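Local structure of hypothetical protein PH0250 (Pyrococcus horikoshii, 2EKD) at residues 28-33 with 55-59; 122-128 with 159-163. The protein is of unknown function, but its KaiC-like, P-loop NTPase-related fold suggests a possible link to nucleotide-binding proteins. The contacts are given in a common frame with arbitrary orientation. Numbering follows the deposited sequence.

In the fold
Both contacts pair helices that follow strands of the parallel part of the central sheet, and both are buried, with centres about 12 Å (interaction 1) and 15 Å (interaction 2) from the centre of the chain. They share no helix: their centres lie 21 Å apart and their nearest atoms about 6 Å. A salt bridge from K123 to E54 nevertheless ties helix 121-127 to helix 51-61. Interaction 1 is a nearly perpendicular crossing that combines leucine and phenylalanine packing with a salt bridge. Interaction 2 is a nearly parallel pairing in which a histidine bonds to a backbone carbonyl at the helix end. Residues of both also pack against a second subunit.

Interaction 1 of 2, residues 28-33 with 55-59; sequences AELLLY and FYTRL
Helix 29-33 crosses helix 55-59 steeply, at -94°, with the axes 9.8 Å apart. Segments 28-33 and 55-59 are built with helical backbone angles, near -60°/-40°, with A28 at -55°/-22°. The backbones come nearest where the CA atoms of E29 and F55 are 5.3 Å apart. F55, chi1 -86°, sets its ring against the opening of the first helix: its CD2 lies 3.5 Å from E29 CA and 3.5 Å from L32 CD2, and its CE2 is 4.3 Å from A28 CB. One turn on, R58 points toward the other helix and, with chi1 and chi2 between wells, brings its guanidinium edge-on to E29. R58 NH2 donates to E29 OE1 at 2.9 Å as part of a salt bridge, joined by a weak bond from R58 NE to E29 OE1 at 3.2 Å; E29 meets it in the p rotamer. L59 (m, t) closes the crossing: its CD2 is 3.7 Å from E29 CG and 4.1 Å from L30 CD2, and its CD1 is 4.0 Å from Y33 CB. Helix 29-37 connects parallel strands 17-22 and 44-48 in a crossover that passes over strands 149-156 and 114-119, and helix 51-61 follows strand 44-48, so the contact joins successive helices in a manner consistent with the α/β architecture of the P-loop NTPase clan.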
ATOM      1  N   ALA F  28      -7.668 -28.138  -3.923  1.00 19.87           N
ATOM      2  CA  ALA F  28      -6.680 -28.643  -4.870  1.00 19.17           C
ATOM      3  C   ALA F  28      -6.311 -30.108  -4.644  1.00 17.88           C
ATOM      4  O   ALA F  28      -5.824 -30.773  -5.550  1.00 18.22           O
ATOM      5  CB  ALA F  28      -5.420 -27.771  -4.817  1.00 18.02           C
ATOM      6  N   GLU F  29      -6.537 -30.613  -3.438  1.00 17.42           N
ATOM      7  CA  GLU F  29      -6.222 -32.004  -3.149  1.00 18.74           C
ATOM      8  C   GLU F  29      -6.984 -32.949  -4.098  1.00 19.98           C
ATOM      9  O   GLU F  29      -6.481 -34.029  -4.440  1.00 19.67           O
ATOM     10  CB  GLU F  29      -6.568 -32.339  -1.693  1.00 19.14           C
ATOM     11  CG  GLU F  29      -8.027 -32.111  -1.337  1.00 20.56           C
ATOM     12  CD  GLU F  29      -8.264 -30.791  -0.616  1.00 24.87           C
ATOM     13  OE1 GLU F  29      -7.484 -29.834  -0.821  1.00 24.91           O
ATOM     14  OE2 GLU F  29      -9.246 -30.705   0.150  1.00 26.78           O
ATOM     15  N   LEU F  30      -8.183 -32.542  -4.521  1.00 18.06           N
ATOM     16  CA  LEU F  30      -8.992 -33.361  -5.429  1.00 20.32           C
ATOM     17  C   LEU F  30      -8.276 -33.579  -6.762  1.00 19.78           C
ATOM     18  O   LEU F  30      -8.334 -34.669  -7.333  1.00 20.06           O
ATOM     19  CB  LEU F  30     -10.359 -32.716  -5.699  1.00 18.44           C
ATOM     20  CG  LEU F  30     -11.332 -32.484  -4.542  1.00 22.78           C
ATOM     21  CD1 LEU F  30     -12.683 -32.030  -5.099  1.00 21.83           C
ATOM     22  CD2 LEU F  30     -11.506 -33.766  -3.742  1.00 22.56           C
ATOM     23  N   LEU F  31      -7.606 -32.540  -7.252  1.00 19.14           N
ATOM     24  CA  LEU F  31      -6.880 -32.631  -8.516  1.00 20.85           C
ATOM     25  C   LEU F  31      -5.650 -33.504  -8.328  1.00 20.28           C
ATOM     26  O   LEU F  31      -5.238 -34.226  -9.240  1.00 18.39           O
ATOM     27  CB  LEU F  31      -6.447 -31.246  -9.004  1.00 20.03           C
ATOM     28  CG  LEU F  31      -5.694 -31.276 -10.340  1.00 23.64           C
ATOM     29  CD1 LEU F  31      -6.607 -31.857 -11.431  1.00 21.10           C
ATOM     30  CD2 LEU F  31      -5.236 -29.867 -10.716  1.00 21.97           C
ATOM     31  N   LEU F  32      -5.060 -33.425  -7.139  1.00 20.28           N
ATOM     32  CA  LEU F  32      -3.890 -34.228  -6.830  1.00 20.51           C
ATOM     33  C   LEU F  32      -4.297 -35.695  -6.812  1.00 20.22           C
ATOM     34  O   LEU F  32      -3.614 -36.543  -7.379  1.00 23.15           O
ATOM     35  CB  LEU F  32      -3.318 -33.872  -5.458  1.00 20.77           C
ATOM     36  CG  LEU F  32      -2.220 -34.876  -5.074  1.00 22.98           C
ATOM     37  CD1 LEU F  32      -0.994 -34.631  -5.963  1.00 20.53           C
ATOM     38  CD2 LEU F  32      -1.870 -34.747  -3.601  1.00 22.78           C
ATOM     39  N   TYR F  33      -5.404 -35.991  -6.138  1.00 19.79           N
ATOM     40  CA  TYR F  33      -5.885 -37.361  -6.050  1.00 20.74           C
ATOM     41  C   TYR F  33      -6.114 -37.892  -7.459  1.00 21.44           C
ATOM     42  O   TYR F  33      -5.757 -39.020  -7.771  1.00 22.11           O
ATOM     43  CB  TYR F  33      -7.203 -37.431  -5.275  1.00 19.44           C
ATOM     44  CG  TYR F  33      -7.664 -38.850  -5.034  1.00 20.60           C
ATOM     45  CD1 TYR F  33      -7.068 -39.633  -4.048  1.00 21.88           C
ATOM     46  CD2 TYR F  33      -8.662 -39.426  -5.823  1.00 21.83           C
ATOM     47  CE1 TYR F  33      -7.447 -40.953  -3.848  1.00 23.07           C
ATOM     48  CE2 TYR F  33      -9.050 -40.756  -5.634  1.00 24.01           C
ATOM     49  CZ  TYR F  33      -8.437 -41.511  -4.643  1.00 25.81           C
ATOM     50  OH  TYR F  33      -8.805 -42.823  -4.444  1.00 27.22           O
ATOM     51  N   PHE F  55      -2.487 -32.658   2.328  1.00 16.52           N
ATOM     52  CA  PHE F  55      -3.368 -33.036   1.214  1.00 17.61           C
ATOM     53  C   PHE F  55      -3.987 -34.397   1.506  1.00 18.39           C
ATOM     54  O   PHE F  55      -5.184 -34.619   1.300  1.00 19.16           O
ATOM     55  CB  PHE F  55      -2.587 -33.117  -0.105  1.00 17.68           C
ATOM     56  CG  PHE F  55      -2.466 -31.804  -0.832  1.00 16.81           C
ATOM     57  CD1 PHE F  55      -1.952 -30.683  -0.198  1.00 17.01           C
ATOM     58  CD2 PHE F  55      -2.844 -31.701  -2.168  1.00 15.70           C
ATOM     59  CE1 PHE F  55      -1.814 -29.474  -0.883  1.00 16.47           C
ATOM     60  CE2 PHE F  55      -2.710 -30.499  -2.859  1.00 17.17           C
ATOM     61  CZ  PHE F  55      -2.193 -29.383  -2.212  1.00 15.92           C
ATOM     62  N   TYR F  56      -3.151 -35.307   1.990  1.00 19.19           N
ATOM     63  CA  TYR F  56      -3.566 -36.662   2.335  1.00 19.68           C
ATOM     64  C   TYR F  56      -4.672 -36.667   3.391  1.00 18.83           C
ATOM     65  O   TYR F  56      -5.693 -37.328   3.230  1.00 19.08           O
ATOM     66  CB  TYR F  56      -2.352 -37.431   2.858  1.00 21.58           C
ATOM     67  CG  TYR F  56      -2.653 -38.785   3.445  1.00 23.47           C
ATOM     68  CD1 TYR F  56      -2.773 -39.908   2.633  1.00 22.52           C
ATOM     69  CD2 TYR F  56      -2.781 -38.947   4.824  1.00 23.71           C
ATOM     70  CE1 TYR F  56      -3.003 -41.162   3.178  1.00 25.27           C
ATOM     71  CE2 TYR F  56      -3.016 -40.194   5.382  1.00 26.95           C
ATOM     72  CZ  TYR F  56      -3.123 -41.301   4.552  1.00 27.53           C
ATOM     73  OH  TYR F  56      -3.337 -42.544   5.103  1.00 30.30           O
ATOM     74  N   THR F  57      -4.454 -35.927   4.473  1.00 20.52           N
ATOM     75  CA  THR F  57      -5.419 -35.837   5.570  1.00 19.68           C
ATOM     76  C   THR F  57      -6.783 -35.301   5.133  1.00 18.19           C
ATOM     77  O   THR F  57      -7.818 -35.808   5.550  1.00 16.77           O
ATOM     78  CB  THR F  57      -4.874 -34.927   6.704  1.00 21.75           C
ATOM     79  OG1 THR F  57      -3.711 -35.528   7.284  1.00 25.78           O
ATOM     80  CG2 THR F  57      -5.922 -34.731   7.790  1.00 24.23           C
ATOM     81  N   ARG F  58      -6.782 -34.263   4.303  1.00 18.91           N
ATOM     82  CA  ARG F  58      -8.028 -33.665   3.834  1.00 17.54           C
ATOM     83  C   ARG F  58      -8.810 -34.643   2.975  1.00 17.37           C
ATOM     84  O   ARG F  58     -10.035 -34.714   3.064  1.00 16.20           O
ATOM     85  CB  ARG F  58      -7.739 -32.386   3.042  1.00 18.12           C
ATOM     86  CG  ARG F  58      -8.219 -31.111   3.730  1.00 19.28           C
ATOM     87  CD  ARG F  58      -7.203 -29.984   3.630  1.00 17.37           C
ATOM     88  NE  ARG F  58      -6.757 -29.729   2.259  1.00 14.96           N
ATOM     89  CZ  ARG F  58      -5.509 -29.377   1.953  1.00 16.04           C
ATOM     90  NH1 ARG F  58      -4.606 -29.246   2.919  1.00 13.96           N
ATOM     91  NH2 ARG F  58      -5.157 -29.158   0.695  1.00 18.07           N
ATOM     92  N   LEU F  59      -8.094 -35.392   2.142  1.00 17.75           N
ATOM     93  CA  LEU F  59      -8.719 -36.379   1.269  1.00 19.98           C
ATOM     94  C   LEU F  59      -9.277 -37.519   2.119  1.00 21.02           C
ATOM     95  O   LEU F  59     -10.374 -38.019   1.865  1.00 20.60           O
ATOM     96  CB  LEU F  59      -7.692 -36.919   0.271  1.00 17.23           C
ATOM     97  CG  LEU F  59      -7.295 -35.921  -0.822  1.00 19.71           C
ATOM     98  CD1 LEU F  59      -6.086 -36.421  -1.596  1.00 18.94           C
ATOM     99  CD2 LEU F  59      -8.479 -35.712  -1.759  1.00 16.27           C
TER

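Interaction 2 of 2, residues 122-128 with 159-163; sequences HKLILLG and VIEKH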
ATOM      1  N   HIS F 122       5.008 -22.715  -2.230  1.00 15.26           N
ATOM      2  CA  HIS F 122       4.665 -21.400  -1.684  1.00 16.36           C
ATOM      3  C   HIS F 122       5.170 -21.208  -0.248  1.00 17.44           C
ATOM      4  O   HIS F 122       5.411 -20.078   0.181  1.00 17.64           O
ATOM      5  CB  HIS F 122       3.153 -21.172  -1.725  1.00 14.20           C
ATOM      6  CG  HIS F 122       2.356 -22.269  -1.094  1.00 14.33           C
ATOM      7  ND1 HIS F 122       1.960 -23.395  -1.786  1.00 13.44           N
ATOM      8  CD2 HIS F 122       1.904 -22.429   0.174  1.00 12.51           C
ATOM      9  CE1 HIS F 122       1.301 -24.199  -0.972  1.00 12.91           C
ATOM     10  NE2 HIS F 122       1.254 -23.637   0.222  1.00 13.65           N
ATOM     11  N   LYS F 123       5.340 -22.303   0.489  1.00 18.03           N
ATOM     12  CA  LYS F 123       5.834 -22.211   1.864  1.00 20.34           C
ATOM     13  C   LYS F 123       7.287 -21.736   1.889  1.00 20.16           C
ATOM     14  O   LYS F 123       7.652 -20.885   2.704  1.00 20.54           O
ATOM     15  CB  LYS F 123       5.714 -23.565   2.577  1.00 19.26           C
ATOM     16  CG  LYS F 123       4.280 -23.982   2.863  1.00 20.37           C
ATOM     17  CD  LYS F 123       4.210 -25.383   3.454  1.00 23.37           C
ATOM     18  CE  LYS F 123       2.758 -25.818   3.669  1.00 25.41           C
ATOM     19  NZ  LYS F 123       2.648 -27.145   4.350  1.00 26.04           N
ATOM     20  N   LEU F 124       8.110 -22.281   0.998  1.00 19.30           N
ATOM     21  CA  LEU F 124       9.519 -21.891   0.925  1.00 21.03           C
ATOM     22  C   LEU F 124       9.636 -20.413   0.603  1.00 21.24           C
ATOM     23  O   LEU F 124      10.539 -19.721   1.082  1.00 21.64           O
ATOM     24  CB  LEU F 124      10.246 -22.673  -0.165  1.00 20.41           C
ATOM     25  CG  LEU F 124      10.424 -24.174   0.031  1.00 24.90           C
ATOM     26  CD1 LEU F 124      11.193 -24.753  -1.174  1.00 21.77           C
ATOM     27  CD2 LEU F 124      11.180 -24.421   1.334  1.00 23.90           C
ATOM     28  N   ILE F 125       8.719 -19.944  -0.230  1.00 19.14           N
ATOM     29  CA  ILE F 125       8.702 -18.562  -0.653  1.00 19.25           C
ATOM     30  C   ILE F 125       8.197 -17.645   0.455  1.00 20.22           C
ATOM     31  O   ILE F 125       8.760 -16.575   0.680  1.00 19.19           O
ATOM     32  CB  ILE F 125       7.824 -18.405  -1.906  1.00 19.29           C
ATOM     33  CG1 ILE F 125       8.508 -19.106  -3.082  1.00 18.47           C
ATOM     34  CG2 ILE F 125       7.565 -16.929  -2.192  1.00 17.11           C
ATOM     35  CD1 ILE F 125       7.667 -19.184  -4.333  1.00 20.13           C
ATOM     36  N   LEU F 126       7.137 -18.065   1.142  1.00 20.14           N
ATOM     37  CA  LEU F 126       6.578 -17.264   2.223  1.00 20.31           C
ATOM     38  C   LEU F 126       7.610 -17.063   3.333  1.00 22.02           C
ATOM     39  O   LEU F 126       7.643 -16.011   3.972  1.00 25.02           O
ATOM     40  CB  LEU F 126       5.331 -17.943   2.804  1.00 17.66           C
ATOM     41  CG  LEU F 126       4.658 -17.269   4.005  1.00 17.11           C
ATOM     42  CD1 LEU F 126       4.230 -15.853   3.615  1.00 16.74           C
ATOM     43  CD2 LEU F 126       3.443 -18.079   4.455  1.00 12.86           C
ATOM     44  N   LEU F 127       8.454 -18.067   3.546  1.00 20.84           N
ATOM     45  CA  LEU F 127       9.475 -18.018   4.590  1.00 23.35           C
ATOM     46  C   LEU F 127      10.731 -17.215   4.265  1.00 23.65           C
ATOM     47  O   LEU F 127      11.430 -16.769   5.173  1.00 22.10           O
ATOM     48  CB  LEU F 127       9.899 -19.440   4.964  1.00 26.02           C
ATOM     49  CG  LEU F 127       8.887 -20.281   5.748  1.00 28.40           C
ATOM     50  CD1 LEU F 127       9.194 -21.762   5.561  1.00 29.16           C
ATOM     51  CD2 LEU F 127       8.934 -19.886   7.219  1.00 28.17           C
ATOM     52  N   GLY F 128      11.028 -17.030   2.981  1.00 22.45           N
ATOM     53  CA  GLY F 128      12.234 -16.310   2.627  1.00 20.21           C
ATOM     54  C   GLY F 128      12.087 -14.888   2.125  1.00 19.67           C
ATOM     55  O   GLY F 128      10.987 -14.428   1.794  1.00 20.36           O
ATOM     56  N   VAL F 159      -0.855 -16.803  -1.606  1.00 16.80           N
ATOM     57  CA  VAL F 159       0.231 -16.795  -0.647  1.00 17.25           C
ATOM     58  C   VAL F 159       1.490 -16.207  -1.287  1.00 19.90           C
ATOM     59  O   VAL F 159       2.178 -15.399  -0.668  1.00 20.84           O
ATOM     60  CB  VAL F 159       0.535 -18.220  -0.138  1.00 15.57           C
ATOM     61  CG1 VAL F 159       1.850 -18.237   0.616  1.00 18.41           C
ATOM     62  CG2 VAL F 159      -0.588 -18.695   0.768  1.00 16.62           C
ATOM     63  N   ILE F 160       1.797 -16.606  -2.521  1.00 19.64           N
ATOM     64  CA  ILE F 160       2.985 -16.079  -3.196  1.00 21.02           C
ATOM     65  C   ILE F 160       2.737 -14.637  -3.649  1.00 22.62           C
ATOM     66  O   ILE F 160       3.562 -13.750  -3.432  1.00 22.26           O
ATOM     67  CB  ILE F 160       3.364 -16.919  -4.448  1.00 19.22           C
ATOM     68  CG1 ILE F 160       3.671 -18.365  -4.048  1.00 18.28           C
ATOM     69  CG2 ILE F 160       4.563 -16.296  -5.131  1.00 15.02           C
ATOM     70  CD1 ILE F 160       4.010 -19.271  -5.229  1.00 17.22           C
ATOM     71  N   GLU F 161       1.587 -14.415  -4.272  1.00 24.15           N
ATOM     72  CA  GLU F 161       1.209 -13.095  -4.768  1.00 27.31           C
ATOM     73  C   GLU F 161       1.258 -12.016  -3.682  1.00 26.78           C
ATOM     74  O   GLU F 161       1.851 -10.953  -3.877  1.00 26.00           O
ATOM     75  CB  GLU F 161      -0.193 -13.181  -5.379  1.00 29.98           C
ATOM     76  CG  GLU F 161      -0.899 -11.856  -5.652  1.00 40.42           C
ATOM     77  CD  GLU F 161      -0.250 -11.040  -6.747  1.00 44.02           C
ATOM     78  OE1 GLU F 161       0.121 -11.626  -7.788  1.00 49.24           O
ATOM     79  OE2 GLU F 161      -0.127  -9.806  -6.574  1.00 46.68           O
ATOM     80  N   LYS F 162       0.654 -12.298  -2.533  1.00 27.18           N
ATOM     81  CA  LYS F 162       0.619 -11.335  -1.437  1.00 29.09           C
ATOM     82  C   LYS F 162       1.941 -11.193  -0.679  1.00 28.73           C
ATOM     83  O   LYS F 162       2.190 -10.161  -0.057  1.00 31.14           O
ATOM     84  CB  LYS F 162      -0.524 -11.694  -0.482  1.00 30.94           C
ATOM     85  CG  LYS F 162      -1.873 -11.761  -1.198  1.00 33.87           C
ATOM     86  CD  LYS F 162      -2.997 -12.196  -0.277  1.00 38.68           C
ATOM     87  CE  LYS F 162      -4.321 -12.328  -1.027  1.00 41.29           C
ATOM     88  NZ  LYS F 162      -4.674 -11.090  -1.789  1.00 43.39           N
ATOM     89  N   HIS F 163       2.787 -12.217  -0.727  1.00 27.04           N
ATOM     90  CA  HIS F 163       4.086 -12.152  -0.059  1.00 25.69           C
ATOM     91  C   HIS F 163       5.055 -11.370  -0.947  1.00 25.96           C
ATOM     92  O   HIS F 163       5.758 -10.478  -0.475  1.00 27.12           O
ATOM     93  CB  HIS F 163       4.643 -13.556   0.179  1.00 23.47           C
ATOM     94  CG  HIS F 163       6.031 -13.565   0.740  1.00 22.99           C
ATOM     95  ND1 HIS F 163       6.322 -13.140   2.021  1.00 23.25           N
ATOM     96  CD2 HIS F 163       7.207 -13.961   0.198  1.00 20.90           C
ATOM     97  CE1 HIS F 163       7.617 -13.278   2.245  1.00 23.27           C
ATOM     98  NE2 HIS F 163       8.177 -13.775   1.154  1.00 25.43           N
TER
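H163 lays the face of its imidazole over L126, whose CA sits 3.9 Å from the ring centroid and only 6° off the ring normal, a CH-pi contact. The t rotamer of H163 carries the ring across to the last turn of helix 121-127, where H163 NE2 donates a 3.0 Å hydrogen bond to G128 O, the carbonyl just past the helix. I125 O is as close, 2.9 Å from H163 NE2, but the angle is poor; this oxygen instead accepts a hydrogen bond from N133 of the following helix, 130-141. The axes of 122-127 and 159-163 run nearly parallel, at 17° with a closest approach of 9.3 Å, as fits helices that follow adjacent parallel strands, 114-119 and 149-156, in neighbouring β-α units of an α/β sheet fold. One turn before H163 the packing is apolar: I125 CD1 meets I160 CD1 at 3.8 Å, and L126 CB meets V159 CG1 at 4.1 Å. At the start of the segment, H122 CB packs against both I160 CG1 at 3.7 Å and V159 CG1 at 4.0 Å. In the second subunit, E173 packs on H122 and L170 on L126, while I160 is covered by L168 and L171 of its own chain.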